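Local structure of laccase (Uncultured bacterium, 4F7K) at residues F349-L355 with L397-L403; H358-E362 with L372-T376. The protein probably acts as a secreted multicopper oxidase of the laccase type, oxidising phenolic substrates while reducing oxygen to water. All coordinates share one frame. Residue numbers count along the deposited sequence, not the author numbering.

Interaction 1: F349-L355 with L397-L403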
loop_
_atom_site.group_PDB
_atom_site.type_symbol
_atom_site.label_atom_id
_atom_site.label_comp_id
_atom_site.label_asym_id
_atom_site.label_seq_id
_atom_site.Cartn_x
_atom_site.Cartn_y
_atom_site.Cartn_z
ATOM N N PHE A 349 15.599 14.134 -5.956
ATOM C CA PHE A 349 14.428 13.648 -5.241
ATOM C C PHE A 349 14.262 12.131 -5.322
ATOM O O PHE A 349 14.450 11.524 -6.399
ATOM C CB PHE A 349 13.177 14.392 -5.710
ATOM C CG PHE A 349 13.139 15.819 -5.262
ATOM C CD1 PHE A 349 12.442 16.183 -4.115
ATOM C CD2 PHE A 349 13.838 16.800 -5.957
ATOM C CE1 PHE A 349 12.438 17.528 -3.685
ATOM C CE2 PHE A 349 13.831 18.145 -5.523
ATOM C CZ PHE A 349 13.131 18.492 -4.399
ATOM N N PRO A 350 13.932 11.507 -4.187
ATOM C CA PRO A 350 13.617 10.061 -4.142
ATOM C C PRO A 350 12.408 9.752 -5.027
ATOM O O PRO A 350 11.514 10.598 -5.138
ATOM C CB PRO A 350 13.256 9.829 -2.670
ATOM C CG PRO A 350 12.887 11.223 -2.154
ATOM C CD PRO A 350 13.786 12.145 -2.866
ATOM N N HIS A 351 12.419 8.588 -5.673
ATOM C CA HIS A 351 11.327 8.156 -6.511
ATOM C C HIS A 351 10.740 6.892 -5.944
ATOM O O HIS A 351 11.488 6.008 -5.528
ATOM C CB HIS A 351 11.802 7.806 -7.922
ATOM C CG HIS A 351 12.051 8.986 -8.798
ATOM N ND1 HIS A 351 12.956 9.975 -8.470
ATOM C CD2 HIS A 351 11.531 9.329 -10.000
ATOM C CE1 HIS A 351 12.977 10.888 -9.430
ATOM N NE2 HIS A 351 12.131 10.515 -10.376
ATOM N N GLY A 352 9.409 6.822 -5.914
ATOM C CA GLY A 352 8.707 5.606 -5.582
ATOM C C GLY A 352 8.516 4.776 -6.847
ATOM O O GLY A 352 8.136 5.303 -7.891
ATOM N N ILE A 353 8.780 3.498 -6.781
ATOM C CA ILE A 353 8.721 2.655 -7.992
ATOM C C ILE A 353 7.762 1.509 -7.790
ATOM O O ILE A 353 7.961 0.701 -6.899
ATOM C CB ILE A 353 10.108 2.034 -8.264
ATOM C CG1 ILE A 353 11.187 3.141 -8.271
ATOM C CG2 ILE A 353 10.111 1.135 -9.533
ATOM C CD1 ILE A 353 11.453 3.787 -9.668
ATOM N N HIS A 354 6.738 1.417 -8.628
ATOM C CA HIS A 354 5.756 0.340 -8.489
ATOM C C HIS A 354 5.579 -0.477 -9.793
ATOM O O HIS A 354 5.284 0.091 -10.844
ATOM C CB HIS A 354 4.450 0.919 -7.950
ATOM C CG HIS A 354 3.304 -0.051 -7.936
ATOM N ND1 HIS A 354 3.412 -1.333 -7.433
ATOM C CD2 HIS A 354 2.016 0.090 -8.339
ATOM C CE1 HIS A 354 2.246 -1.946 -7.549
ATOM N NE2 HIS A 354 1.386 -1.104 -8.095
ATOM N N LEU A 355 5.783 -1.792 -9.712
ATOM C CA LEU A 355 5.670 -2.677 -10.869
ATOM C C LEU A 355 4.371 -3.449 -10.826
ATOM O O LEU A 355 4.079 -4.127 -9.838
ATOM C CB LEU A 355 6.847 -3.674 -10.950
ATOM C CG LEU A 355 6.719 -4.662 -12.111
ATOM C CD1 LEU A 355 6.834 -3.913 -13.479
ATOM C CD2 LEU A 355 7.723 -5.797 -12.000
ATOM N N LEU A 397 2.325 -1.652 -16.476
ATOM C CA LEU A 397 2.926 -0.407 -16.034
ATOM C C LEU A 397 4.071 -0.626 -15.056
ATOM O O LEU A 397 3.958 -1.395 -14.116
ATOM C CB LEU A 397 1.847 0.472 -15.384
ATOM C CG LEU A 397 2.159 1.935 -15.053
ATOM C CD1 LEU A 397 2.332 2.770 -16.312
ATOM C CD2 LEU A 397 1.015 2.511 -14.219
ATOM N N LEU A 398 5.183 0.045 -15.316
ATOM C CA LEU A 398 6.218 0.264 -14.316
ATOM C C LEU A 398 6.158 1.770 -13.994
ATOM O O LEU A 398 6.409 2.635 -14.836
ATOM C CB LEU A 398 7.590 -0.180 -14.807
ATOM C CG LEU A 398 8.845 -0.091 -13.938
ATOM C CD1 LEU A 398 8.710 -0.783 -12.604
ATOM C CD2 LEU A 398 10.009 -0.727 -14.693
ATOM N N HIS A 399 5.757 2.069 -12.775
ATOM C CA HIS A 399 5.405 3.431 -12.428
ATOM C C HIS A 399 6.479 3.996 -11.529
ATOM O O HIS A 399 6.697 3.474 -10.455
ATOM C CB HIS A 399 4.023 3.465 -11.759
ATOM C CG HIS A 399 3.551 4.842 -11.409
ATOM N ND1 HIS A 399 3.962 5.970 -12.092
ATOM C CD2 HIS A 399 2.689 5.273 -10.460
ATOM C CE1 HIS A 399 3.385 7.035 -11.572
ATOM N NE2 HIS A 399 2.608 6.641 -10.578
ATOM N N CYS A 400 7.166 5.041 -12.002
ATOM C CA CYS A 400 8.162 5.723 -11.191
ATOM C C CYS A 400 7.654 7.109 -10.854
ATOM O O CYS A 400 7.425 7.931 -11.751
ATOM C CB CYS A 400 9.502 5.792 -11.920
ATOM S SG CYS A 400 10.062 4.125 -12.447
ATOM N N HIS A 401 7.439 7.362 -9.573
ATOM C CA HIS A 401 6.901 8.657 -9.144
ATOM C C HIS A 401 7.951 9.426 -8.368
ATOM O O HIS A 401 8.434 8.945 -7.339
ATOM C CB HIS A 401 5.648 8.481 -8.276
ATOM C CG HIS A 401 5.106 9.764 -7.716
ATOM N ND1 HIS A 401 4.450 10.699 -8.490
ATOM C CD2 HIS A 401 5.094 10.252 -6.451
ATOM C CE1 HIS A 401 4.067 11.710 -7.727
ATOM N NE2 HIS A 401 4.450 11.465 -6.487
ATOM N N MET A 402 8.280 10.615 -8.864
ATOM C CA MET A 402 9.097 11.558 -8.127
ATOM C C MET A 402 8.299 12.185 -6.953
ATOM O O MET A 402 7.284 12.878 -7.150
ATOM C CB MET A 402 9.686 12.640 -9.053
ATOM C CG MET A 402 10.775 13.559 -8.360
ATOM S SD MET A 402 11.509 14.730 -9.584
ATOM C CE MET A 402 12.406 15.842 -8.557
ATOM N N LEU A 403 8.776 11.915 -5.746
ATOM C CA LEU A 403 8.127 12.391 -4.542
ATOM C C LEU A 403 8.062 13.929 -4.524
ATOM O O LEU A 403 9.064 14.612 -4.768
ATOM C CB LEU A 403 8.836 11.843 -3.307
ATOM C CG LEU A 403 8.319 10.479 -2.781
ATOM C CD1 LEU A 403 8.508 9.308 -3.730
ATOM C CD2 LEU A 403 8.886 10.146 -1.413
#
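Two reciprocal backbone pairs hold these antiparallel strands together. G352 N donates a hydrogen bond to H401 O at 2.7 Å and H401 N returns one to G352 O, also at 2.7 Å; at the next hydrogen-bonded pair, two residues along, H354 N reaches H399 O and H399 N reaches H354 O, each at 2.8 Å. Beyond the strand ends, L403 N still hydrogen-bonds to P350 O at 3.1 Å. Between these rungs, CA-H...O contacts such as H351 CA to H401 O (3.1 Å) fill in, and the strand axes run 4.4 Å apart at 164°.

Strand alternation then sorts the side chains. H351, I353, L355, L398, C400 and M402 share one face. There the M402 CB methylene sits over the face of the H351 ring, 3.8 Å from its centroid, while H351 ND1 hydrogen-bonds back to F349 O at 3.0 Å. I353 CD1 is modelled unusually close to C400 SG (3.1 Å), and L355 CD1 meets L398 CD1 at 3.8 Å. The other face carries H354, H399 and H401; H354 hydrogen-bonds to D374 and H60, and H401 to D194.

Such a histidine-rich strand beside an HCH strand is the hallmark of the C-terminal cupredoxin domain of multicopper oxidases. By family analogy, H351 and C400 probably belong to the type 1 copper site, and H354, H399 and H401 to the trinuclear cluster.

Interaction 2: H358-E362 with L372-T376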
loop_
_atom_site.group_PDB
_atom_site.type_symbol
_atom_site.label_atom_id
_atom_site.label_comp_id
_atom_site.label_asym_id
_atom_site.label_seq_id
_atom_site.Cartn_x
_atom_site.Cartn_y
_atom_site.Cartn_z
ATOM N N HIS A 358 3.211 -8.054 -10.695
ATOM C CA HIS A 358 4.330 -8.850 -10.232
ATOM C C HIS A 358 4.838 -8.290 -8.921
ATOM O O HIS A 358 4.679 -7.082 -8.652
ATOM C CB HIS A 358 5.465 -8.748 -11.254
ATOM C CG HIS A 358 5.104 -9.333 -12.571
ATOM N ND1 HIS A 358 4.289 -8.674 -13.473
ATOM C CD2 HIS A 358 5.364 -10.559 -13.102
ATOM C CE1 HIS A 358 4.095 -9.464 -14.520
ATOM N NE2 HIS A 358 4.750 -10.604 -14.329
ATOM N N HIS A 359 5.396 -9.179 -8.098
ATOM C CA HIS A 359 6.293 -8.795 -7.014
ATOM C C HIS A 359 7.734 -9.005 -7.474
ATOM O O HIS A 359 7.987 -9.722 -8.431
ATOM C CB HIS A 359 6.005 -9.600 -5.746
ATOM C CG HIS A 359 4.908 -9.019 -4.895
ATOM N ND1 HIS A 359 3.582 -9.002 -5.286
ATOM C CD2 HIS A 359 4.940 -8.470 -3.660
ATOM C CE1 HIS A 359 2.851 -8.439 -4.340
ATOM N NE2 HIS A 359 3.649 -8.117 -3.338
ATOM N N PHE A 360 8.678 -8.363 -6.797
ATOM C CA PHE A 360 10.085 -8.445 -7.166
ATOM C C PHE A 360 10.964 -8.383 -5.926
ATOM O O PHE A 360 10.539 -7.846 -4.887
ATOM C CB PHE A 360 10.459 -7.287 -8.095
ATOM C CG PHE A 360 10.164 -5.928 -7.515
ATOM C CD1 PHE A 360 11.035 -5.340 -6.610
ATOM C CD2 PHE A 360 8.994 -5.251 -7.860
ATOM C CE1 PHE A 360 10.766 -4.070 -6.070
ATOM C CE2 PHE A 360 8.711 -3.992 -7.313
ATOM C CZ PHE A 360 9.608 -3.406 -6.411
ATOM N N PHE A 361 12.186 -8.912 -6.047
ATOM C CA PHE A 361 13.189 -8.792 -4.985
ATOM C C PHE A 361 14.034 -7.506 -5.077
ATOM O O PHE A 361 14.554 -7.179 -6.149
ATOM C CB PHE A 361 14.144 -9.983 -5.006
ATOM C CG PHE A 361 13.494 -11.303 -4.694
ATOM C CD1 PHE A 361 13.312 -11.715 -3.371
ATOM C CD2 PHE A 361 13.112 -12.162 -5.723
ATOM C CE1 PHE A 361 12.737 -12.957 -3.080
ATOM C CE2 PHE A 361 12.526 -13.403 -5.445
ATOM C CZ PHE A 361 12.339 -13.803 -4.123
ATOM N N GLU A 362 14.197 -6.805 -3.956
ATOM C CA GLU A 362 15.257 -5.804 -3.876
ATOM C C GLU A 362 16.588 -6.560 -3.670
ATOM O O GLU A 362 16.612 -7.637 -3.060
ATOM C CB GLU A 362 15.022 -4.768 -2.762
ATOM C CG GLU A 362 13.665 -3.959 -2.835
ATOM C CD GLU A 362 13.357 -3.170 -1.562
ATOM O OE1 GLU A 362 13.797 -3.582 -0.484
ATOM O OE2 GLU A 362 12.639 -2.134 -1.618
ATOM N N LEU A 372 11.193 -8.976 -0.759
ATOM C CA LEU A 372 10.327 -9.200 -1.880
ATOM C C LEU A 372 9.184 -8.229 -1.665
ATOM O O LEU A 372 8.522 -8.242 -0.620
ATOM C CB LEU A 372 9.841 -10.651 -1.900
ATOM C CG LEU A 372 8.784 -10.988 -2.946
ATOM C CD1 LEU A 372 9.361 -10.992 -4.333
ATOM C CD2 LEU A 372 8.184 -12.355 -2.665
ATOM N N ARG A 373 8.985 -7.367 -2.654
ATOM C CA ARG A 373 8.154 -6.177 -2.543
ATOM C C ARG A 373 7.304 -6.068 -3.799
ATOM O O ARG A 373 7.572 -6.751 -4.773
ATOM C CB ARG A 373 9.068 -4.933 -2.498
ATOM C CG ARG A 373 9.793 -4.647 -1.170
ATOM C CD ARG A 373 8.856 -3.768 -0.293
ATOM N NE ARG A 373 9.516 -3.346 0.921
ATOM C CZ ARG A 373 8.918 -2.893 2.012
ATOM N NH1 ARG A 373 7.583 -2.776 2.099
ATOM N NH2 ARG A 373 9.702 -2.558 3.036
ATOM N N ASP A 374 6.300 -5.190 -3.798
ATOM C CA ASP A 374 5.689 -4.813 -5.057
ATOM C C ASP A 374 5.922 -3.307 -5.327
ATOM O O ASP A 374 5.619 -2.817 -6.423
ATOM C CB ASP A 374 4.199 -5.249 -5.149
ATOM C CG ASP A 374 3.322 -4.657 -4.047
ATOM O OD1 ASP A 374 3.455 -3.429 -3.762
ATOM O OD2 ASP A 374 2.481 -5.422 -3.468
ATOM N N THR A 375 6.512 -2.617 -4.347
ATOM C CA THR A 375 6.758 -1.190 -4.419
ATOM C C THR A 375 8.074 -0.936 -3.731
ATOM O O THR A 375 8.280 -1.393 -2.602
ATOM C CB THR A 375 5.674 -0.402 -3.610
ATOM O OG1 THR A 375 4.366 -0.798 -4.026
ATOM C CG2 THR A 375 5.816 1.108 -3.754
ATOM N N THR A 376 8.942 -0.170 -4.369
ATOM C CA THR A 376 10.216 0.121 -3.780
ATOM C C THR A 376 10.540 1.611 -3.810
ATOM O O THR A 376 9.749 2.406 -4.309
ATOM C CB THR A 376 11.332 -0.733 -4.394
ATOM O OG1 THR A 376 12.523 -0.531 -3.646
ATOM C CG2 THR A 376 11.554 -0.427 -5.873
HETATM O O HOH W 1 12.908 -3.264 1.981
#
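F360 takes the p rotamer (chi1 56°), which turns its ring in against the chain from R373 to T376. R373 O lies over a face of that ring, F360 CE2 comes within 3.4 Å of D374 O, and F360 CZ packs on T376 CG2 at 3.6 Å. Its backbone pairs with R373 in both directions through hydrogen bonds, F360 N to R373 O and R373 N to F360 O, each 2.8 Å. The hairpin strand ends at R373; D374, with psi near -6°, breaks the extended run, and the chain resumes as strand 375-378 in the other sheet.

F361 and L372 meet on the opposite side of the hairpin from F360. F361 is m and L372 t at chi1, and L372 CD1 lies almost on the ring normal, 3.9 Å from the F361 centroid. The H359 ring (chi1 -85°) receives the D374 CB methylene over its face, 3.5 Å from the centroid, while H359 NE2 hydrogen-bonds to the backbone oxygen of D212.

E362 stretches out (m, then t) so that OE2 accepts a hydrogen bond from T376 OG1 at 2.6 Å; OE1 takes a hydrogen bond from a water at 2.6 Å, which is only weakly linked to R373 NH2 at 3.4 Å. R373 instead forms a salt bridge with D212, and D374 with R232, while D374 OD1 accepts from T375 OG1 at 2.8 Å.

Chemically, then, ring packing and the E362–T376 hydrogen bond link the two segments where the chain passes between sheets, and H359, R373 and D374 direct their polar ends to D212 and R232 of the middle domain.

Strand 351-355 connects the two: strand 397-402 pairs with one edge in interaction 1, and strand 375-378, which begins within interaction 2, with the other, I353 O and T376 N lying 2.8 Å apart. H354 ND1 also reaches D374 O, likewise at 2.8 Å, so a probable copper ligand of interaction 1 leans on the turn of interaction 2. The centres lie about 12 Å apart. Interaction 2 is the more buried, joining both sheets of the domain at a domain boundary, with two backbone hydrogen bonds, phenylalanine packing and charged groups; interaction 1, only partly buried, stays within one sheet, with five backbone hydrogen bonds and faces of histidine, methionine and cysteine.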